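Local coordinates for protein putative secreted endoglycosylceramidase (Rhodococcus hoagii, PDB 6JYZ) that probably hydrolyses the link between sugar and ceramide in glycosphingolipids, as an endogalactosylceramidase of glycoside hydrolase family 5, at residues 38-43 against 410-415; 45-50 against 360-365; 255-260 against 284-289. All blocks are in the same frame, centred on the assembly; numbering follows the deposited sequence.

Contact 1 (38-43 against 410-415); sequences RTVLLR and PRAAPG. With IPA (isopropyl alcohol), chain C.
The methyl group of Ala412 rests on a face of the Arg38 guanidinium, a neat example of a charged group whose flat side serves as apolar cover while its N-H groups are used by others. Arg38 sets out with CB 3.9 Å from Ala413 N. After an extended CB-CG-CD run the chain bends at chi3 (-56°), bringing the guanidinium over Ala412 on the paired strand. Ala412 CB then stands over the centre of the group, 3.6 Å from Arg38 CZ and nearly as close to NE, NH1 and NH2. The charge itself is met by Asp34 at NE and by Glu433 at NH1, both salt bridges. Beside this, Thr39 and Ala413 form an antiparallel hydrogen-bonded pair, with Thr39 N to Ala413 O at 2.9 Å and Ala413 N to Thr39 O at 3.0 Å. One step further, Leu41 N reaches Arg411 O at 3.0 Å, while Leu41 CD1 leans on Pro410 CG at 4.0 Å. Water joins both borders: one molecule bridges Thr39 OG1 and Gly415 N, another gives its protons to Thr39 O and Pro410 O. Arg411 turns away, and its NE and NH2 both grip the hydroxyl of an isopropyl alcohol, a probable crystallisation additive. Arg411 and Ala412 together face Glu433 in a classic beta bulge. Strand 409-414 is thus held between barrel strand 38-47 and strand 431-437, with Thr39 and Pro410 touching strand 416-420 and Val40 packing on Leu25 of strand 25-28.

Contact 2 (45-50 against 360-365); sequences ANVNGL and WSWTQA
Trp360 meets the side chain of Asn46 with the six-membered part of its indole: Trp360 CE3 lies 3.4 Å from Asn46 CG, and CZ3 is 3.6 Å from Asn46 OD1. The two side chains cross at about a right angle, with the amide plane inclined 49° to the ring. What fixes the amide is its set of partners, Arg83 and Asn85 at OD1 and the backbone oxygens of Gly328 and Trp359 at ND2. Next comes Ser361, joined to Trp360 by a cis peptide, a feature many family 5 enzymes have just after the last barrel strand. Its CB sits over the rim of the Trp360 ring. Trp362 gives the direct bond of the contact, its N reaching Asn46 O at 2.8 Å, nearly straight at the hydrogen (162°) and almost on the line of the C=O bond. Its side chain lies alongside Val47, whose CG2 is 3.8 Å from Trp362 CB, and Ala45 CB adds a looser touch. With CG anti to the backbone N (chi1 -180°) the indole leads away from segment 45-50 toward helix 68-75, where NE1 bonds to Asp70. From Thr363 onward water does the joining. One molecule accepts from both Asn48 N and Thr363 N, and another donates to Asn48 OD1 at 2.7 Å while bonding Thr363 OG1 at 2.9 Å. A third takes protons from Asn48 ND2 and Ala365 N. The chemistry implies a buried polar seam in which side-chain amides and trapped waters satisfy the backbone at the mouth of the barrel, the end where family 5 enzymes carry their active site.

Contact 3 (255-260 against 284-289); sequences GFPHLV and DPLVVF
Val260 and Val287 pair as neighbours in parallel strands, with Val260 N bonded to Leu286 O at 3.0 Å, nearly linear at the hydrogen (170°). The donor of this bond stands above the carbonyl plane of Leu286, 41° out of it, whereas Val288 N, returning to Val260 O at 2.8 Å, lies closer to the carbonyl plane of Val260. The alpha hydrogens support the same oxygens, Val287 CA lying 3.2 Å from Val260 O. Leu286 carries most of the side-chain contact. Its CD1 reaches toward Pro257, 3.8 Å from Pro257 CB and still closer to the backbone O of that residue, while its CB faces Leu259 CD2 at 4.0 Å, the two leucines meeting at about a right angle. These are adjacent strands of the (beta/alpha)8 barrel expected of family 5, joined by a beta-alpha-beta unit through helix 268-271, and the contact lies where both strands begin. The second strand is entered through a type I turn from Asp284 to Val287, braced by an Asx turn: Asp284 OD1 accepts from Leu286 N at 2.9 Å with its anti lone pair. The other carboxylate oxygen of Asp284 forms a salt bridge with Arg249 of helix 230-251, a helix that also touches Pro257, Val260 and Leu286. Leu259, its CG anti to the carbonyl carbon (chi1 -66°), divides its two methyls between neighbours, CD2 going to Leu286 and CD1 to Val288 CG2 at 3.9 Å. With an alanine here both methyls are gone, which would probably leave Leu286 CB and Val288 CG2 without their apolar mates. Strand 25-28 closes over Leu259 and Leu286 through Val27.

In the fold
All three contacts are largely buried, yet their chemistry follows their place. Contact 2 is the most central, about 10 Å from the centre of the chain, and it has the most bridging waters and a single direct hydrogen bond. Contacts 1 and 3 lie farther out, about 18 and 16 Å, with centres about 17 Å apart, and both are built on strand pairing. Contact 3 joins two parallel barrel strands through aliphatic side chains; contact 1 adds an antiparallel neighbour and lays an arginine, paired with acids outside the segments, over it. Contacts 1 and 2 use successive parts of strand 38-47, so one strand serves both the C-terminal sheet region and the barrel mouth.

Contact 1 (38-43 against 410-415)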
ATOM      1  N   ARG A  38     -10.917 -16.971  10.520  1.00 13.62           N
ATOM      2  CA  ARG A  38      -9.504 -16.895  10.863  1.00 12.75           C
ATOM      3  C   ARG A  38      -8.983 -15.473  10.804  1.00 11.84           C
ATOM      4  O   ARG A  38      -9.438 -14.680   9.971  1.00 12.69           O
ATOM      5  CB  ARG A  38      -8.699 -17.707   9.869  1.00 13.68           C
ATOM      6  CG  ARG A  38      -9.223 -19.153   9.922  1.00 16.89           C
ATOM      7  CD  ARG A  38      -8.494 -20.064   8.978  1.00 17.09           C
ATOM      8  NE  ARG A  38      -8.530 -19.587   7.621  1.00 15.82           N
ATOM      9  CZ  ARG A  38      -7.754 -20.075   6.692  1.00 16.05           C
ATOM     10  NH1 ARG A  38      -6.890 -21.051   6.980  1.00 16.93           N
ATOM     11  NH2 ARG A  38      -7.773 -19.598   5.448  1.00 19.46           N
ATOM     12  N   THR A  39      -8.136 -15.103  11.742  1.00 10.49           N
ATOM     13  CA  THR A  39      -7.438 -13.830  11.699  1.00 11.26           C
ATOM     14  C   THR A  39      -6.390 -13.880  10.606  1.00 11.33           C
ATOM     15  O   THR A  39      -5.574 -14.824  10.541  1.00 11.71           O
ATOM     16  CB  THR A  39      -6.756 -13.595  13.042  1.00 11.04           C
ATOM     17  OG1 THR A  39      -7.757 -13.622  14.053  1.00 13.71           O
ATOM     18  CG2 THR A  39      -6.039 -12.275  13.061  1.00 12.37           C
ATOM     19  N   VAL A  40      -6.365 -12.869   9.725  1.00 10.60           N
ATOM     20  CA  VAL A  40      -5.484 -12.862   8.583  1.00 10.43           C
ATOM     21  C   VAL A  40      -4.446 -11.770   8.726  1.00 10.71           C
ATOM     22  O   VAL A  40      -4.835 -10.599   8.872  1.00 11.33           O
ATOM     23  CB  VAL A  40      -6.311 -12.766   7.280  1.00 11.04           C
ATOM     24  CG1 VAL A  40      -5.368 -12.622   6.084  1.00 14.18           C
ATOM     25  CG2 VAL A  40      -7.185 -14.018   7.120  1.00 12.83           C
ATOM     26  N   LEU A  41      -3.171 -12.076   8.536  1.00 10.14           N
ATOM     27  CA  LEU A  41      -2.137 -11.072   8.449  1.00  9.88           C
ATOM     28  C   LEU A  41      -1.760 -10.951   6.990  1.00 10.06           C
ATOM     29  O   LEU A  41      -1.264 -11.905   6.365  1.00 11.01           O
ATOM     30  CB  LEU A  41      -0.909 -11.490   9.301  1.00 10.52           C
ATOM     31  CG  LEU A  41      -1.124 -11.559  10.822  1.00 10.68           C
ATOM     32  CD1 LEU A  41       0.168 -11.966  11.491  1.00 12.12           C
ATOM     33  CD2 LEU A  41      -1.614 -10.201  11.378  1.00 12.83           C
ATOM     34  N   LEU A  42      -1.939  -9.741   6.473  1.00  9.46           N
ATOM     35  CA  LEU A  42      -1.675  -9.419   5.076  1.00  9.65           C
ATOM     36  C   LEU A  42      -0.353  -8.689   5.023  1.00  9.47           C
ATOM     37  O   LEU A  42      -0.321  -7.456   5.324  1.00 10.03           O
ATOM     38  CB  LEU A  42      -2.806  -8.571   4.484  1.00 10.04           C
ATOM     39  CG  LEU A  42      -4.164  -9.271   4.372  1.00 10.45           C
ATOM     40  CD1 LEU A  42      -5.199  -8.229   3.961  1.00 11.56           C
ATOM     41  CD2 LEU A  42      -4.071 -10.429   3.366  1.00 12.63           C
ATOM     42  N   ARG A  43       0.743  -9.372   4.674  1.00  9.26           N
ATOM     43  CA  ARG A  43       2.070  -8.763   4.624  1.00 10.33           C
ATOM     44  C   ARG A  43       2.635  -8.926   3.247  1.00  9.49           C
ATOM     45  O   ARG A  43       2.639 -10.046   2.677  1.00 10.25           O
ATOM     46  CB  ARG A  43       2.935  -9.454   5.676  1.00 12.69           C
ATOM     47  CG  ARG A  43       2.381  -8.968   7.035  1.00 15.65           C
ATOM     48  CD  ARG A  43       3.304  -9.392   8.139  1.00 17.70           C
ATOM     49  NE  ARG A  43       2.763  -8.958   9.429  1.00 13.49           N
ATOM     50  CZ  ARG A  43       3.372  -9.376  10.507  1.00 12.59           C
ATOM     51  NH1 ARG A  43       4.462 -10.136  10.404  1.00 14.83           N
ATOM     52  NH2 ARG A  43       2.849  -9.084  11.679  1.00 12.10           N
ATOM     53  N   PRO A 410       2.220 -16.182  10.783  1.00  9.67           N
ATOM     54  CA  PRO A 410       0.965 -16.886  10.485  1.00 10.84           C
ATOM     55  C   PRO A 410       0.161 -16.066   9.472  1.00 11.38           C
ATOM     56  O   PRO A 410      -0.224 -14.902   9.752  1.00 11.48           O
ATOM     57  CB  PRO A 410       0.243 -16.979  11.839  1.00 11.35           C
ATOM     58  CG  PRO A 410       0.767 -15.735  12.599  1.00 10.87           C
ATOM     59  CD  PRO A 410       2.189 -15.530  12.140  1.00 10.60           C
ATOM     60  N   ARG A 411      -0.103 -16.628   8.317  1.00 10.43           N
ATOM     61  CA  ARG A 411      -0.980 -16.014   7.321  1.00 11.01           C
ATOM     62  C   ARG A 411      -2.416 -15.967   7.792  1.00 10.56           C
ATOM     63  O   ARG A 411      -3.133 -14.942   7.651  1.00 11.67           O
ATOM     64  CB  ARG A 411      -0.897 -16.772   5.989  1.00 11.51           C
ATOM     65  CG  ARG A 411       0.486 -16.770   5.350  1.00 11.98           C
ATOM     66  CD  ARG A 411       0.525 -17.886   4.266  1.00 13.48           C
ATOM     67  NE  ARG A 411      -0.520 -17.773   3.245  1.00 12.53           N
ATOM     68  CZ  ARG A 411      -0.360 -17.329   1.991  1.00 11.56           C
ATOM     69  NH1 ARG A 411       0.800 -16.964   1.531  1.00 11.65           N
ATOM     70  NH2 ARG A 411      -1.455 -17.261   1.273  1.00 13.12           N
ATOM     71  N   ALA A 412      -2.897 -17.055   8.367  1.00 11.15           N
ATOM     72  CA  ALA A 412      -4.264 -17.194   8.812  1.00 11.54           C
ATOM     73  C   ALA A 412      -4.296 -18.098  10.029  1.00 11.97           C
ATOM     74  O   ALA A 412      -3.653 -19.181   9.994  1.00 13.55           O
ATOM     75  CB  ALA A 412      -5.161 -17.745   7.703  1.00 13.67           C
ATOM     76  N   ALA A 413      -4.971 -17.676  11.089  1.00 11.12           N
ATOM     77  CA  ALA A 413      -4.973 -18.483  12.303  1.00 12.09           C
ATOM     78  C   ALA A 413      -6.223 -18.205  13.070  1.00 12.87           C
ATOM     79  O   ALA A 413      -6.571 -17.015  13.256  1.00 13.02           O
ATOM     80  CB  ALA A 413      -3.788 -18.191  13.129  1.00 15.33           C
ATOM     81  N   PRO A 414      -6.998 -19.194  13.505  1.00 13.49           N
ATOM     82  CA  PRO A 414      -8.257 -18.933  14.191  1.00 14.34           C
ATOM     83  C   PRO A 414      -8.028 -18.400  15.597  1.00 13.27           C
ATOM     84  O   PRO A 414      -7.240 -18.952  16.381  1.00 14.79           O
ATOM     85  CB  PRO A 414      -8.948 -20.320  14.263  1.00 16.34           C
ATOM     86  CG  PRO A 414      -7.832 -21.225  14.290  1.00 16.84           C
ATOM     87  CD  PRO A 414      -6.710 -20.648  13.397  1.00 15.64           C
ATOM     88  N   GLY A 415      -8.668 -17.312  15.984  1.00 12.52           N
ATOM     89  CA  GLY A 415      -8.528 -16.790  17.337  1.00 12.58           C
ATOM     90  C   GLY A 415      -7.087 -16.457  17.646  1.00 11.82           C
ATOM     91  O   GLY A 415      -6.683 -16.627  18.791  1.00 12.99           O
TER
HETATM   92  C1  IPA C 502      -4.277 -16.100   4.160  1.00 30.23           C
HETATM   93  C2  IPA C 502      -4.515 -17.557   3.753  1.00 30.30           C
HETATM   94  C3  IPA C 502      -5.206 -17.725   2.439  1.00 32.81           C
HETATM   95  O2  IPA C 502      -3.261 -18.230   3.594  1.00 22.94           O
HETATM   96  O   HOH W   1      -9.912 -15.270  14.437  1.00 13.84           O
HETATM   97  O   HOH W   2      -2.714 -15.034  11.273  1.00 17.43           O

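Contact 2 (45-50 against 360-365)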
ATOM      1  N   ALA A  45       4.102  -6.291  -0.389  1.00 10.52           N
ATOM      2  CA  ALA A  45       4.829  -5.132  -0.950  1.00 10.10           C
ATOM      3  C   ALA A  45       3.881  -4.365  -1.889  1.00  9.34           C
ATOM      4  O   ALA A  45       2.904  -4.892  -2.433  1.00  9.64           O
ATOM      5  CB  ALA A  45       6.052  -5.590  -1.751  1.00 12.14           C
ATOM      6  N   ASN A  46       4.233  -3.090  -2.056  1.00  8.71           N
ATOM      7  CA  ASN A  46       3.702  -2.238  -3.118  1.00  9.45           C
ATOM      8  C   ASN A  46       4.321  -2.630  -4.476  1.00  9.61           C
ATOM      9  O   ASN A  46       5.540  -2.821  -4.590  1.00 10.46           O
ATOM     10  CB  ASN A  46       4.031  -0.773  -2.830  1.00  9.00           C
ATOM     11  CG  ASN A  46       3.148  -0.211  -1.743  1.00  8.76           C
ATOM     12  OD1 ASN A  46       2.085   0.356  -2.066  1.00  9.23           O
ATOM     13  ND2 ASN A  46       3.501  -0.366  -0.475  1.00  9.41           N
ATOM     14  N   VAL A  47       3.445  -2.683  -5.483  1.00  9.67           N
ATOM     15  CA  VAL A  47       3.850  -3.053  -6.849  1.00  9.92           C
ATOM     16  C   VAL A  47       3.280  -2.004  -7.812  1.00  8.78           C
ATOM     17  O   VAL A  47       2.047  -1.901  -7.901  1.00 10.07           O
ATOM     18  CB  VAL A  47       3.299  -4.457  -7.165  1.00 12.14           C
ATOM     19  CG1 VAL A  47       3.482  -4.793  -8.644  1.00 14.02           C
ATOM     20  CG2 VAL A  47       4.019  -5.511  -6.273  1.00 12.51           C
ATOM     21  N   ASN A  48       4.155  -1.277  -8.478  1.00  9.20           N
ATOM     22  CA  ASN A  48       3.742  -0.146  -9.300  1.00 10.03           C
ATOM     23  C   ASN A  48       3.799  -0.436 -10.800  1.00  9.80           C
ATOM     24  O   ASN A  48       3.660   0.513 -11.566  1.00 10.12           O
ATOM     25  CB  ASN A  48       4.552   1.089  -8.957  1.00 10.21           C
ATOM     26  CG  ASN A  48       5.952   1.017  -9.475  1.00 10.57           C
ATOM     27  OD1 ASN A  48       6.389  -0.039  -9.949  1.00 12.10           O
ATOM     28  ND2 ASN A  48       6.683   2.139  -9.440  1.00 12.17           N
ATOM     29  N   GLY A  49       3.932  -1.699 -11.224  1.00 10.08           N
ATOM     30  CA  GLY A  49       4.124  -1.952 -12.656  1.00 10.65           C
ATOM     31  C   GLY A  49       2.966  -1.506 -13.525  1.00 10.79           C
ATOM     32  O   GLY A  49       3.215  -1.317 -14.734  1.00 12.17           O
ATOM     33  N   LEU A  50       1.764  -1.334 -13.007  1.00 10.29           N
ATOM     34  CA  LEU A  50       0.648  -0.849 -13.817  1.00 10.66           C
ATOM     35  C   LEU A  50       0.417   0.650 -13.634  1.00 10.80           C
ATOM     36  O   LEU A  50      -0.493   1.205 -14.252  1.00 11.55           O
ATOM     37  CB  LEU A  50      -0.640  -1.574 -13.437  1.00 11.83           C
ATOM     38  CG  LEU A  50      -0.548  -3.091 -13.544  1.00 12.07           C
ATOM     39  CD1 LEU A  50      -1.923  -3.649 -13.263  1.00 14.74           C
ATOM     40  CD2 LEU A  50      -0.073  -3.531 -14.941  1.00 14.54           C
ATOM     41  N   TRP A 360       7.222  -0.393   0.868  1.00  9.37           N
ATOM     42  CA  TRP A 360       7.492   0.420  -0.338  1.00  9.85           C
ATOM     43  C   TRP A 360       8.974   0.159  -0.672  1.00  9.77           C
ATOM     44  O   TRP A 360       9.805   0.669   0.093  1.00 10.63           O
ATOM     45  CB  TRP A 360       7.219   1.914  -0.093  1.00 11.16           C
ATOM     46  CG  TRP A 360       7.368   2.660  -1.384  1.00 10.90           C
ATOM     47  CD1 TRP A 360       8.531   3.152  -1.939  1.00 12.08           C
ATOM     48  CD2 TRP A 360       6.329   2.833  -2.380  1.00 10.37           C
ATOM     49  NE1 TRP A 360       8.252   3.676  -3.183  1.00 11.55           N
ATOM     50  CE2 TRP A 360       6.936   3.445  -3.488  1.00 10.36           C
ATOM     51  CE3 TRP A 360       4.975   2.544  -2.405  1.00 10.12           C
ATOM     52  CZ2 TRP A 360       6.197   3.778  -4.642  1.00 10.70           C
ATOM     53  CZ3 TRP A 360       4.252   2.820  -3.559  1.00 11.10           C
ATOM     54  CH2 TRP A 360       4.866   3.438  -4.642  1.00 10.64           C
ATOM     55  N   SER A 361       9.321  -0.554  -1.730  1.00  9.57           N
ATOM     56  CA  SER A 361       8.422  -1.120  -2.734  1.00  9.96           C
ATOM     57  C   SER A 361       9.098  -2.317  -3.385  1.00 10.39           C
ATOM     58  O   SER A 361      10.306  -2.564  -3.198  1.00 10.79           O
ATOM     59  CB  SER A 361       8.066  -0.093  -3.765  1.00 10.80           C
ATOM     60  OG  SER A 361       9.203   0.232  -4.529  1.00 12.07           O
ATOM     61  N   TRP A 362       8.339  -3.030  -4.210  1.00  9.86           N
ATOM     62  CA  TRP A 362       8.857  -4.199  -4.921  1.00 10.26           C
ATOM     63  C   TRP A 362       9.933  -3.809  -5.895  1.00 11.38           C
ATOM     64  O   TRP A 362      11.033  -4.420  -5.887  1.00 12.47           O
ATOM     65  CB  TRP A 362       7.684  -4.894  -5.593  1.00 10.80           C
ATOM     66  CG  TRP A 362       8.085  -6.125  -6.352  1.00 11.02           C
ATOM     67  CD1 TRP A 362       8.035  -6.303  -7.692  1.00 12.37           C
ATOM     68  CD2 TRP A 362       8.526  -7.330  -5.753  1.00 12.79           C
ATOM     69  NE1 TRP A 362       8.515  -7.561  -7.987  1.00 13.73           N
ATOM     70  CE2 TRP A 362       8.794  -8.205  -6.820  1.00 12.60           C
ATOM     71  CE3 TRP A 362       8.753  -7.744  -4.434  1.00 12.90           C
ATOM     72  CZ2 TRP A 362       9.324  -9.489  -6.605  1.00 15.95           C
ATOM     73  CZ3 TRP A 362       9.294  -9.014  -4.209  1.00 15.22           C
ATOM     74  CH2 TRP A 362       9.568  -9.850  -5.302  1.00 16.80           C
ATOM     75  N   THR A 363       9.638  -2.883  -6.820  1.00 11.53           N
ATOM     76  CA  THR A 363      10.648  -2.452  -7.808  1.00 12.48           C
ATOM     77  C   THR A 363      10.509  -0.963  -8.047  1.00 12.73           C
ATOM     78  O   THR A 363       9.380  -0.411  -8.085  1.00 13.11           O
ATOM     79  CB  THR A 363      10.491  -3.134  -9.194  1.00 14.89           C
ATOM     80  OG1 THR A 363       9.149  -3.080  -9.633  1.00 16.64           O
ATOM     81  CG2 THR A 363      10.900  -4.605  -9.174  1.00 16.36           C
ATOM     82  N   GLN A 364      11.613  -0.296  -8.313  1.00 13.27           N
ATOM     83  CA  GLN A 364      11.650   1.082  -8.810  1.00 12.50           C
ATOM     84  C   GLN A 364      12.547   1.066 -10.047  1.00 14.24           C
ATOM     85  O   GLN A 364      13.697   0.631  -9.928  1.00 15.20           O
ATOM     86  CB  GLN A 364      12.178   1.985  -7.715  1.00 14.70           C
ATOM     87  CG  GLN A 364      12.225   3.436  -8.209  1.00 14.71           C
ATOM     88  CD  GLN A 364      12.441   4.387  -7.076  1.00 17.35           C
ATOM     89  OE1 GLN A 364      13.549   4.918  -6.895  1.00 21.88           O
ATOM     90  NE2 GLN A 364      11.376   4.643  -6.335  1.00 15.97           N
ATOM     91  N   ALA A 365      12.050   1.593 -11.167  1.00 13.52           N
ATOM     92  CA  ALA A 365      12.799   1.595 -12.421  1.00 13.74           C
ATOM     93  C   ALA A 365      13.649   2.843 -12.532  1.00 14.46           C
ATOM     94  O   ALA A 365      13.600   3.807 -11.785  1.00 14.10           O
ATOM     95  CB  ALA A 365      11.804   1.640 -13.532  1.00 14.40           C
TER
HETATM   96  O   HOH W   3       6.929  -1.629  -7.303  1.00 12.12           O
HETATM   97  O   HOH W   4       9.260   2.599 -10.974  1.00 13.54           O
HETATM   98  O   HOH W   5       8.537  -0.852 -11.308  1.00 24.33           O

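Contact 3 (255-260 against 284-289)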
ATOM      1  N   GLY A 255     -22.485  -8.908  -6.164  1.00 15.34           N
ATOM      2  CA  GLY A 255     -21.298  -9.533  -5.596  1.00 13.92           C
ATOM      3  C   GLY A 255     -21.382  -9.421  -4.086  1.00 15.74           C
ATOM      4  O   GLY A 255     -22.398  -9.682  -3.460  1.00 17.41           O
ATOM      5  N   PHE A 256     -20.270  -9.004  -3.463  1.00 13.71           N
ATOM      6  CA  PHE A 256     -20.212  -8.888  -2.024  1.00 13.62           C
ATOM      7  C   PHE A 256     -19.392  -7.657  -1.681  1.00 12.63           C
ATOM      8  O   PHE A 256     -18.605  -7.213  -2.508  1.00 12.76           O
ATOM      9  CB  PHE A 256     -19.680 -10.172  -1.344  1.00 13.79           C
ATOM     10  CG  PHE A 256     -18.248 -10.490  -1.686  1.00 14.21           C
ATOM     11  CD1 PHE A 256     -17.230  -9.889  -0.950  1.00 15.14           C
ATOM     12  CD2 PHE A 256     -17.924 -11.398  -2.694  1.00 16.93           C
ATOM     13  CE1 PHE A 256     -15.887 -10.168  -1.211  1.00 18.35           C
ATOM     14  CE2 PHE A 256     -16.566 -11.664  -2.917  1.00 17.85           C
ATOM     15  CZ  PHE A 256     -15.592 -11.039  -2.207  1.00 18.13           C
ATOM     16  N   PRO A 257     -19.547  -7.134  -0.444  1.00 12.89           N
ATOM     17  CA  PRO A 257     -18.797  -5.933  -0.062  1.00 12.59           C
ATOM     18  C   PRO A 257     -17.363  -6.283   0.304  1.00 11.49           C
ATOM     19  O   PRO A 257     -17.110  -7.132   1.134  1.00 13.06           O
ATOM     20  CB  PRO A 257     -19.563  -5.391   1.150  1.00 13.17           C
ATOM     21  CG  PRO A 257     -20.227  -6.601   1.718  1.00 16.56           C
ATOM     22  CD  PRO A 257     -20.613  -7.458   0.512  1.00 14.51           C
ATOM     23  N   HIS A 258     -16.434  -5.609  -0.345  1.00 11.10           N
ATOM     24  CA  HIS A 258     -15.022  -5.723  -0.027  1.00 10.64           C
ATOM     25  C   HIS A 258     -14.581  -4.688   1.001  1.00 10.40           C
ATOM     26  O   HIS A 258     -15.328  -3.762   1.337  1.00 11.49           O
ATOM     27  CB  HIS A 258     -14.197  -5.628  -1.319  1.00 11.44           C
ATOM     28  CG  HIS A 258     -14.461  -6.741  -2.298  1.00 11.26           C
ATOM     29  ND1 HIS A 258     -15.741  -6.991  -2.901  1.00 14.01           N
ATOM     30  CD2 HIS A 258     -13.594  -7.669  -2.758  1.00 11.73           C
ATOM     31  CE1 HIS A 258     -15.566  -8.051  -3.750  1.00 11.55           C
ATOM     32  NE2 HIS A 258     -14.269  -8.417  -3.685  1.00 14.82           N
ATOM     33  N   LEU A 259     -13.350  -4.832   1.498  1.00 10.46           N
ATOM     34  CA  LEU A 259     -12.857  -3.852   2.501  1.00 10.28           C
ATOM     35  C   LEU A 259     -12.572  -2.504   1.864  1.00 10.50           C
ATOM     36  O   LEU A 259     -12.216  -2.425   0.685  1.00 11.35           O
ATOM     37  CB  LEU A 259     -11.552  -4.382   3.114  1.00 11.95           C
ATOM     38  CG  LEU A 259     -11.639  -5.636   3.939  1.00 14.70           C
ATOM     39  CD1 LEU A 259     -10.382  -6.025   4.686  1.00 13.55           C
ATOM     40  CD2 LEU A 259     -12.948  -6.199   4.351  1.00 16.94           C
ATOM     41  N   VAL A 260     -12.741  -1.487   2.693  1.00 10.11           N
ATOM     42  CA  VAL A 260     -12.444  -0.113   2.257  1.00 11.26           C
ATOM     43  C   VAL A 260     -11.243   0.333   3.058  1.00 10.12           C
ATOM     44  O   VAL A 260     -11.363   0.486   4.284  1.00 11.90           O
ATOM     45  CB  VAL A 260     -13.650   0.781   2.453  1.00 11.97           C
ATOM     46  CG1 VAL A 260     -13.153   2.224   2.285  1.00 13.26           C
ATOM     47  CG2 VAL A 260     -14.677   0.436   1.354  1.00 14.25           C
ATOM     48  N   ASP A 284     -18.883   2.519   7.916  1.00 14.95           N
ATOM     49  CA  ASP A 284     -19.162   1.268   7.212  1.00 13.83           C
ATOM     50  C   ASP A 284     -18.340   0.259   7.962  1.00 13.29           C
ATOM     51  O   ASP A 284     -17.178   0.516   8.330  1.00 12.93           O
ATOM     52  CB  ASP A 284     -18.671   1.414   5.743  1.00 13.63           C
ATOM     53  CG  ASP A 284     -18.785   0.144   4.897  1.00 12.58           C
ATOM     54  OD1 ASP A 284     -18.129  -0.883   5.203  1.00 13.97           O
ATOM     55  OD2 ASP A 284     -19.610   0.155   3.954  1.00 14.23           O
ATOM     56  N   PRO A 285     -18.852  -0.960   8.231  1.00 13.06           N
ATOM     57  CA  PRO A 285     -18.159  -1.875   9.116  1.00 12.99           C
ATOM     58  C   PRO A 285     -16.893  -2.491   8.526  1.00 11.91           C
ATOM     59  O   PRO A 285     -16.133  -3.082   9.286  1.00 12.83           O
ATOM     60  CB  PRO A 285     -19.203  -2.991   9.419  1.00 16.81           C
ATOM     61  CG  PRO A 285     -20.122  -2.859   8.264  1.00 18.06           C
ATOM     62  CD  PRO A 285     -20.228  -1.379   7.896  1.00 15.51           C
ATOM     63  N   LEU A 286     -16.675  -2.332   7.223  1.00 10.75           N
ATOM     64  CA  LEU A 286     -15.512  -2.937   6.595  1.00 11.04           C
ATOM     65  C   LEU A 286     -14.406  -1.933   6.295  1.00 10.38           C
ATOM     66  O   LEU A 286     -13.513  -2.249   5.494  1.00 11.19           O
ATOM     67  CB  LEU A 286     -15.919  -3.692   5.311  1.00 12.06           C
ATOM     68  CG  LEU A 286     -17.021  -4.716   5.524  1.00 15.98           C
ATOM     69  CD1 LEU A 286     -17.354  -5.425   4.194  1.00 17.28           C
ATOM     70  CD2 LEU A 286     -16.636  -5.741   6.561  1.00 16.34           C
ATOM     71  N   VAL A 287     -14.423  -0.787   6.986  1.00  9.95           N
ATOM     72  CA  VAL A 287     -13.285   0.123   6.766  1.00 10.04           C
ATOM     73  C   VAL A 287     -12.056  -0.333   7.542  1.00  9.23           C
ATOM     74  O   VAL A 287     -12.129  -0.985   8.590  1.00  9.88           O
ATOM     75  CB  VAL A 287     -13.659   1.574   7.180  1.00 10.00           C
ATOM     76  CG1 VAL A 287     -14.782   2.115   6.296  1.00 11.03           C
ATOM     77  CG2 VAL A 287     -13.952   1.732   8.679  1.00 11.09           C
ATOM     78  N   VAL A 288     -10.892   0.038   7.004  1.00  9.44           N
ATOM     79  CA  VAL A 288      -9.566  -0.303   7.536  1.00  9.18           C
ATOM     80  C   VAL A 288      -8.724   0.963   7.486  1.00  9.29           C
ATOM     81  O   VAL A 288      -8.603   1.567   6.405  1.00  9.47           O
ATOM     82  CB  VAL A 288      -8.945  -1.425   6.679  1.00  9.20           C
ATOM     83  CG1 VAL A 288      -7.482  -1.629   7.086  1.00 10.51           C
ATOM     84  CG2 VAL A 288      -9.766  -2.725   6.766  1.00 11.48           C
ATOM     85  N   PHE A 289      -8.174   1.373   8.630  1.00  8.80           N
ATOM     86  CA  PHE A 289      -7.357   2.583   8.679  1.00  8.64           C
ATOM     87  C   PHE A 289      -5.921   2.283   8.253  1.00  8.81           C
ATOM     88  O   PHE A 289      -5.302   1.310   8.724  1.00  9.39           O
ATOM     89  CB  PHE A 289      -7.387   3.099  10.123  1.00 10.16           C
ATOM     90  CG  PHE A 289      -6.633   4.399  10.312  1.00  9.81           C
ATOM     91  CD1 PHE A 289      -6.862   5.486   9.472  1.00 10.35           C
ATOM     92  CD2 PHE A 289      -5.648   4.527  11.288  1.00 10.99           C
ATOM     93  CE1 PHE A 289      -6.143   6.690   9.636  1.00 11.79           C
ATOM     94  CE2 PHE A 289      -4.949   5.746  11.429  1.00 11.49           C
ATOM     95  CZ  PHE A 289      -5.191   6.783  10.605  1.00 11.37           C
TER